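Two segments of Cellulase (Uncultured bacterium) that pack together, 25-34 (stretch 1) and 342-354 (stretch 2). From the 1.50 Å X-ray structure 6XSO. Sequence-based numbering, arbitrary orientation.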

ATOM      1  N   ALA A  25       2.402  12.387   9.570  1.00 21.28           N
ATOM      2  CA  ALA A  25       3.110  11.699   8.493  1.00 23.14           C
ATOM      3  C   ALA A  25       2.274  11.684   7.222  1.00 21.57           C
ATOM      4  O   ALA A  25       2.759  12.007   6.130  1.00 20.77           O
ATOM      5  CB  ALA A  25       3.435  10.265   8.897  1.00 24.76           C
ATOM      6  N   VAL A  26       0.998  11.332   7.357  1.00 21.00           N
ATOM      7  CA  VAL A  26       0.133  11.170   6.195  1.00 19.76           C
ATOM      8  C   VAL A  26      -0.093  12.508   5.512  1.00 21.38           C
ATOM      9  O   VAL A  26      -0.055  12.608   4.282  1.00 21.41           O
ATOM     10  CB  VAL A  26      -1.173  10.482   6.632  1.00 20.10           C
ATOM     11  CG1 VAL A  26      -2.201  10.522   5.512  1.00 20.74           C
ATOM     12  CG2 VAL A  26      -0.889   9.042   7.069  1.00 20.36           C
ATOM     13  N   LYS A  27      -0.266  13.571   6.290  1.00 22.01           N
ATOM     14  CA  LYS A  27      -0.330  14.898   5.687  1.00 22.87           C
ATOM     15  C   LYS A  27       0.974  15.249   4.981  1.00 23.84           C
ATOM     16  O   LYS A  27       0.966  15.814   3.877  1.00 25.02           O
ATOM     17  CB  LYS A  27      -0.624  15.935   6.772  1.00 23.62           C
ATOM     18  CG  LYS A  27      -0.530  17.388   6.329  1.00 33.44           C
ATOM     19  CD  LYS A  27      -0.752  18.327   7.517  1.00 47.31           C
ATOM     20  CE  LYS A  27      -0.493  19.791   7.151  1.00 63.30           C
ATOM     21  NZ  LYS A  27       0.936  20.044   6.794  1.00 74.46           N
ATOM     22  N   ASN A  28       2.109  14.944   5.609  1.00 22.15           N
ATOM     23  CA  ASN A  28       3.394  15.386   5.076  1.00 23.31           C
ATOM     24  C   ASN A  28       3.844  14.569   3.871  1.00 23.68           C
ATOM     25  O   ASN A  28       4.767  15.000   3.168  1.00 24.40           O
ATOM     26  CB  ASN A  28       4.477  15.354   6.153  1.00 23.77           C
ATOM     27  CG  ASN A  28       4.276  16.406   7.203  1.00 25.86           C
ATOM     28  OD1 ASN A  28       3.670  17.438   6.946  1.00 28.94           O
ATOM     29  ND2 ASN A  28       4.804  16.164   8.392  1.00 25.05           N
ATOM     30  N   MET A  29       3.219  13.414   3.627  1.00 23.24           N
ATOM     31  CA  MET A  29       3.545  12.624   2.447  1.00 23.48           C
ATOM     32  C   MET A  29       3.235  13.357   1.142  1.00 22.71           C
ATOM     33  O   MET A  29       3.845  13.052   0.107  1.00 21.52           O
ATOM     34  CB  MET A  29       2.744  11.333   2.447  1.00 20.05           C
ATOM     35  CG  MET A  29       3.229  10.295   3.429  1.00 22.72           C
ATOM     36  SD  MET A  29       2.066   8.935   3.648  1.00 21.16           S
ATOM     37  CE  MET A  29       2.906   7.988   4.925  1.00 24.01           C
ATOM     38  N   GLY A  30       2.339  14.336   1.157  1.00 21.79           N
ATOM     39  CA  GLY A  30       2.013  15.011  -0.090  1.00 22.75           C
ATOM     40  C   GLY A  30       1.296  14.068  -1.042  1.00 19.79           C
ATOM     41  O   GLY A  30       0.345  13.370  -0.667  1.00 21.59           O
ATOM     42  N   VAL A  31       1.759  14.052  -2.293  1.00 21.67           N
ATOM     43  CA  VAL A  31       1.289  13.095  -3.286  1.00 20.16           C
ATOM     44  C   VAL A  31       2.359  12.032  -3.481  1.00 19.29           C
ATOM     45  O   VAL A  31       3.545  12.349  -3.595  1.00 20.15           O
ATOM     46  CB  VAL A  31       0.899  13.713  -4.642  1.00 23.80           C
ATOM     47  CG1 VAL A  31      -0.451  14.378  -4.523  1.00 25.78           C
ATOM     48  CG2 VAL A  31       1.973  14.654  -5.161  1.00 24.49           C
ATOM     49  N   GLY A  32       1.912  10.773  -3.547  1.00 19.54           N
ATOM     50  CA  GLY A  32       2.796   9.632  -3.638  1.00 20.43           C
ATOM     51  C   GLY A  32       2.625   8.852  -4.933  1.00 20.57           C
ATOM     52  O   GLY A  32       1.705   9.083  -5.721  1.00 20.16           O
ATOM     53  N   TRP A  33       3.520   7.878  -5.116  1.00 19.25           N
ATOM     54  CA  TRP A  33       3.544   7.023  -6.288  1.00 19.18           C
ATOM     55  C   TRP A  33       3.964   5.631  -5.853  1.00 20.42           C
ATOM     56  O   TRP A  33       4.731   5.481  -4.897  1.00 20.22           O
ATOM     57  CB  TRP A  33       4.575   7.526  -7.276  1.00 20.56           C
ATOM     58  CG  TRP A  33       4.658   6.752  -8.566  1.00 19.42           C
ATOM     59  CD1 TRP A  33       3.671   6.583  -9.503  1.00 21.58           C
ATOM     60  CD2 TRP A  33       5.806   6.063  -9.066  1.00 21.03           C
ATOM     61  NE1 TRP A  33       4.145   5.843 -10.561  1.00 22.03           N
ATOM     62  CE2 TRP A  33       5.453   5.510 -10.312  1.00 21.80           C
ATOM     63  CE3 TRP A  33       7.109   5.878  -8.591  1.00 23.11           C
ATOM     64  CZ2 TRP A  33       6.357   4.785 -11.085  1.00 20.93           C
ATOM     65  CZ3 TRP A  33       7.997   5.148  -9.358  1.00 25.08           C
ATOM     66  CH2 TRP A  33       7.621   4.614 -10.585  1.00 24.30           C
ATOM     67  N   ASN A  34       3.461   4.619  -6.576  1.00 17.64           N
ATOM     68  CA  ASN A  34       3.810   3.219  -6.358  1.00 18.21           C
ATOM     69  C   ASN A  34       4.848   2.746  -7.368  1.00 19.23           C
ATOM     70  O   ASN A  34       4.617   2.812  -8.581  1.00 20.65           O
ATOM     71  CB  ASN A  34       2.601   2.294  -6.543  1.00 18.20           C
ATOM     72  CG  ASN A  34       1.721   2.250  -5.365  1.00 18.45           C
ATOM     73  OD1 ASN A  34       1.899   1.438  -4.468  1.00 18.55           O
ATOM     74  ND2 ASN A  34       0.718   3.118  -5.361  1.00 19.26           N
ATOM     75  N   LEU A 342      -9.130  16.362   3.695  1.00 21.26           N
ATOM     76  CA  LEU A 342      -9.307  15.457   4.826  1.00 20.63           C
ATOM     77  C   LEU A 342      -7.998  14.982   5.435  1.00 21.26           C
ATOM     78  O   LEU A 342      -8.025  14.210   6.403  1.00 26.39           O
ATOM     79  CB  LEU A 342     -10.119  14.241   4.393  1.00 23.68           C
ATOM     80  CG  LEU A 342     -11.613  14.527   4.379  1.00 26.74           C
ATOM     81  CD1 LEU A 342     -12.330  13.414   3.652  1.00 31.09           C
ATOM     82  CD2 LEU A 342     -12.166  14.657   5.805  1.00 28.76           C
ATOM     83  N   GLY A 343      -6.858  15.385   4.883  1.00 20.29           N
ATOM     84  CA  GLY A 343      -5.583  14.886   5.363  1.00 21.68           C
ATOM     85  C   GLY A 343      -5.286  13.453   4.976  1.00 20.95           C
ATOM     86  O   GLY A 343      -4.521  12.779   5.683  1.00 20.89           O
ATOM     87  N   ILE A 344      -5.854  12.980   3.863  1.00 19.91           N
ATOM     88  CA  ILE A 344      -5.668  11.627   3.344  1.00 20.36           C
ATOM     89  C   ILE A 344      -4.609  11.669   2.250  1.00 19.05           C
ATOM     90  O   ILE A 344      -4.696  12.487   1.326  1.00 21.10           O
ATOM     91  CB  ILE A 344      -6.999  11.083   2.791  1.00 20.33           C
ATOM     92  CG1 ILE A 344      -8.020  10.926   3.921  1.00 21.22           C
ATOM     93  CG2 ILE A 344      -6.773   9.806   1.993  1.00 20.79           C
ATOM     94  CD1 ILE A 344      -9.404  10.506   3.441  1.00 24.65           C
ATOM     95  N   ALA A 345      -3.587  10.824   2.369  1.00 21.50           N
ATOM     96  CA  ALA A 345      -2.535  10.763   1.364  1.00 19.97           C
ATOM     97  C   ALA A 345      -2.926   9.795   0.256  1.00 19.21           C
ATOM     98  O   ALA A 345      -3.589   8.785   0.498  1.00 22.20           O
ATOM     99  CB  ALA A 345      -1.224  10.287   1.988  1.00 21.14           C
ATOM    100  N   THR A 346      -2.526  10.120  -0.970  1.00 19.13           N
ATOM    101  CA  THR A 346      -2.813   9.299  -2.144  1.00 17.12           C
ATOM    102  C   THR A 346      -1.513   8.857  -2.802  1.00 18.33           C
ATOM    103  O   THR A 346      -0.537   9.620  -2.832  1.00 19.52           O
ATOM    104  CB  THR A 346      -3.654  10.052  -3.192  1.00 16.95           C
ATOM    105  OG1 THR A 346      -2.908  11.096  -3.805  1.00 19.84           O
ATOM    106  CG2 THR A 346      -4.898  10.644  -2.549  1.00 20.00           C
ATOM    107  N   PHE A 347      -1.498   7.600  -3.293  1.00 17.55           N
ATOM    108  CA  PHE A 347      -0.342   7.016  -3.982  1.00 18.15           C
ATOM    109  C   PHE A 347      -0.808   6.461  -5.331  1.00 18.85           C
ATOM    110  O   PHE A 347      -1.499   5.438  -5.380  1.00 18.34           O
ATOM    111  CB  PHE A 347       0.308   5.902  -3.129  1.00 17.63           C
ATOM    112  CG  PHE A 347       1.072   6.395  -1.918  1.00 16.66           C
ATOM    113  CD1 PHE A 347       0.405   6.850  -0.799  1.00 20.09           C
ATOM    114  CD2 PHE A 347       2.469   6.356  -1.880  1.00 19.69           C
ATOM    115  CE1 PHE A 347       1.102   7.295   0.314  1.00 20.65           C
ATOM    116  CE2 PHE A 347       3.177   6.791  -0.760  1.00 19.32           C
ATOM    117  CZ  PHE A 347       2.500   7.258   0.330  1.00 20.24           C
ATOM    118  N   TYR A 348      -0.437   7.128  -6.430  1.00 17.57           N
ATOM    119  CA  TYR A 348      -0.873   6.713  -7.764  1.00 17.83           C
ATOM    120  C   TYR A 348      -0.249   5.367  -8.152  1.00 18.36           C
ATOM    121  O   TYR A 348       0.906   5.091  -7.829  1.00 18.56           O
ATOM    122  CB  TYR A 348      -0.508   7.811  -8.795  1.00 17.48           C
ATOM    123  CG  TYR A 348      -1.164   7.542 -10.110  1.00 17.12           C
ATOM    124  CD1 TYR A 348      -0.476   6.875 -11.118  1.00 17.81           C
ATOM    125  CD2 TYR A 348      -2.484   7.909 -10.339  1.00 19.39           C
ATOM    126  CE1 TYR A 348      -1.094   6.568 -12.312  1.00 19.75           C
ATOM    127  CE2 TYR A 348      -3.103   7.609 -11.528  1.00 19.41           C
ATOM    128  CZ  TYR A 348      -2.408   6.934 -12.505  1.00 19.80           C
ATOM    129  OH  TYR A 348      -3.060   6.621 -13.671  1.00 21.45           O
ATOM    130  N   TRP A 349      -1.022   4.516  -8.837  1.00 17.37           N
ATOM    131  CA  TRP A 349      -0.545   3.176  -9.203  1.00 18.52           C
ATOM    132  C   TRP A 349       0.175   3.197 -10.555  1.00 18.63           C
ATOM    133  O   TRP A 349      -0.467   3.300 -11.603  1.00 20.55           O
ATOM    134  CB  TRP A 349      -1.697   2.169  -9.271  1.00 18.97           C
ATOM    135  CG  TRP A 349      -1.161   0.806  -9.661  1.00 19.74           C
ATOM    136  CD1 TRP A 349      -1.286   0.179 -10.873  1.00 21.36           C
ATOM    137  CD2 TRP A 349      -0.349  -0.041  -8.855  1.00 18.72           C
ATOM    138  NE1 TRP A 349      -0.612  -1.020 -10.856  1.00 22.59           N
ATOM    139  CE2 TRP A 349      -0.019  -1.177  -9.632  1.00 20.06           C
ATOM    140  CE3 TRP A 349       0.138   0.042  -7.544  1.00 18.30           C
ATOM    141  CZ2 TRP A 349       0.767  -2.215  -9.136  1.00 20.10           C
ATOM    142  CZ3 TRP A 349       0.903  -0.989  -7.048  1.00 20.52           C
ATOM    143  CH2 TRP A 349       1.211  -2.112  -7.839  1.00 20.97           C
ATOM    144  N   MET A 350       1.497   3.034 -10.534  1.00 20.10           N
ATOM    145  CA  MET A 350       2.316   2.850 -11.742  1.00 18.66           C
ATOM    146  C   MET A 350       2.100   4.000 -12.728  1.00 18.62           C
ATOM    147  O   MET A 350       1.924   5.160 -12.334  1.00 20.29           O
ATOM    148  CB  MET A 350       2.090   1.457 -12.311  1.00 20.46           C
ATOM    149  CG  MET A 350       2.625   0.335 -11.430  1.00 21.78           C
ATOM    150  SD  MET A 350       2.520  -1.312 -12.170  1.00 21.58           S
ATOM    151  CE  MET A 350       3.794  -1.207 -13.421  1.00 22.96           C
ATOM    152  N   GLY A 351       2.151   3.701 -14.018  1.00 20.32           N
ATOM    153  CA  GLY A 351       2.176   4.761 -14.993  1.00 20.55           C
ATOM    154  C   GLY A 351       3.319   5.692 -14.655  1.00 23.74           C
ATOM    155  O   GLY A 351       4.282   5.300 -13.983  1.00 23.36           O
ATOM    156  N   LEU A 352       3.197   6.924 -15.130  1.00 22.53           N
ATOM    157  CA  LEU A 352       4.100   8.049 -14.891  1.00 21.06           C
ATOM    158  C   LEU A 352       5.488   7.821 -15.474  1.00 22.53           C
ATOM    159  O   LEU A 352       5.876   8.534 -16.405  1.00 23.11           O
ATOM    160  CB  LEU A 352       4.179   8.448 -13.421  1.00 20.42           C
ATOM    161  CG  LEU A 352       2.853   8.715 -12.706  1.00 19.42           C
ATOM    162  CD1 LEU A 352       3.135   9.453 -11.395  1.00 20.82           C
ATOM    163  CD2 LEU A 352       1.818   9.470 -13.523  1.00 20.75           C
ATOM    164  N   SER A 353       6.259   6.896 -14.896  1.00 21.92           N
ATOM    165  CA  SER A 353       7.557   6.474 -15.427  1.00 22.10           C
ATOM    166  C   SER A 353       7.571   4.955 -15.368  1.00 23.20           C
ATOM    167  O   SER A 353       7.606   4.373 -14.277  1.00 22.78           O
ATOM    168  CB  SER A 353       8.712   7.064 -14.621  1.00 22.80           C
ATOM    169  OG  SER A 353       9.967   6.714 -15.206  1.00 23.31           O
ATOM    170  N   ASP A 354       7.515   4.319 -16.535  1.00 22.16           N
ATOM    171  CA  ASP A 354       7.228   2.897 -16.621  1.00 24.55           C
ATOM    172  C   ASP A 354       8.237   2.211 -17.520  1.00 26.12           C
ATOM    173  O   ASP A 354       8.651   2.759 -18.546  1.00 25.10           O
ATOM    174  CB  ASP A 354       5.835   2.654 -17.215  1.00 24.31           C
ATOM    175  CG  ASP A 354       5.425   1.204 -17.147  1.00 26.13           C
ATOM    176  OD1 ASP A 354       5.165   0.734 -16.021  1.00 24.88           O
ATOM    177  OD2 ASP A 354       5.365   0.527 -18.200  1.00 31.52           O
TER
HETATM  178  O   HOH W   1      -2.075  12.902  -1.797  1.00 21.01           O
HETATM  179  O   HOH W   2      -0.982  10.367  -5.845  1.00 19.03           O

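The strands approach most closely where Gly32 lies over the ring of Phe347. Their CA atoms are 4.1 Å apart, and Gly32 CA stands 4.1 Å from the Phe347 ring centroid, 26° off the ring normal, so a CH-pi contact forms over the face. An ideal CB built on Gly32 would fall 2.4 Å from Phe347 CD2, a clash, and 3.3 Å from Thr346 O; the absent side chain is therefore what leaves room for the ring.

Around this point the two strands run parallel, their N-to-C directions 34° apart. Gly32 bonds to the residues flanking Phe347, as a parallel bridge requires: Gly32 N donates to Thr346 O (2.8 Å, 148° at the hydrogen), and Tyr348 N donates to Gly32 O (3.0 Å, 159°). Phe347 CA also approaches Gly32 O at 3.4 Å, with an angle of 148° at its hydrogen. The ladder continues with Asn34 N to Tyr348 O, 2.9 Å. That same carbonyl accepts a second bond from the side chain, Asn34 ND2 to Tyr348 O at 3.2 Å and 166°, so the amide of Asn34 reinforces the backbone pairing. Asn34 CG also lies 3.5 Å from Trp349 CE3.

Before the ladder, water takes over. Gly30 O and Thr346 N are 4.3 Å apart, too far for a direct bond, and water 1 joins them, donating to Gly30 O (2.7 Å) and accepting from Thr346 N (2.9 Å). Water 2 links Gly32 O (3.0 Å) to Thr346 OG1 (2.9 Å), giving the threonine hydroxyl a polar partner in a buried setting. Gly30 itself has a phi of 67°, a value that favours glycine, as the chain leaves the helix.

Stretch 2 covers 116 Å² of Trp33, the largest such area for any residue in the contact. Its CB points to the same sheet face as that of Tyr348, but the t rotamer at chi1 brings the indole end nearer to stretch 2. There Trp33 NE1 donates to Met350 O at 2.9 Å and 153°, and weakly to Gly351 O at 3.5 Å; both carbonyls lie near the ring plane, where an indole N-H points. Trp33 CD1 packs 3.5 Å from Leu352 CD1.

At the helical end the contact is mainly apolar. Val26 CG1 meets Ala345 CB at 3.7 Å, and Met29 SD sits 3.9 Å from Ala345 CB. Met29 SD also reaches Phe347 CZ at 3.7 Å, at the ring edge, 87° off the normal. In all, 764 Å² is buried, summed over both sides.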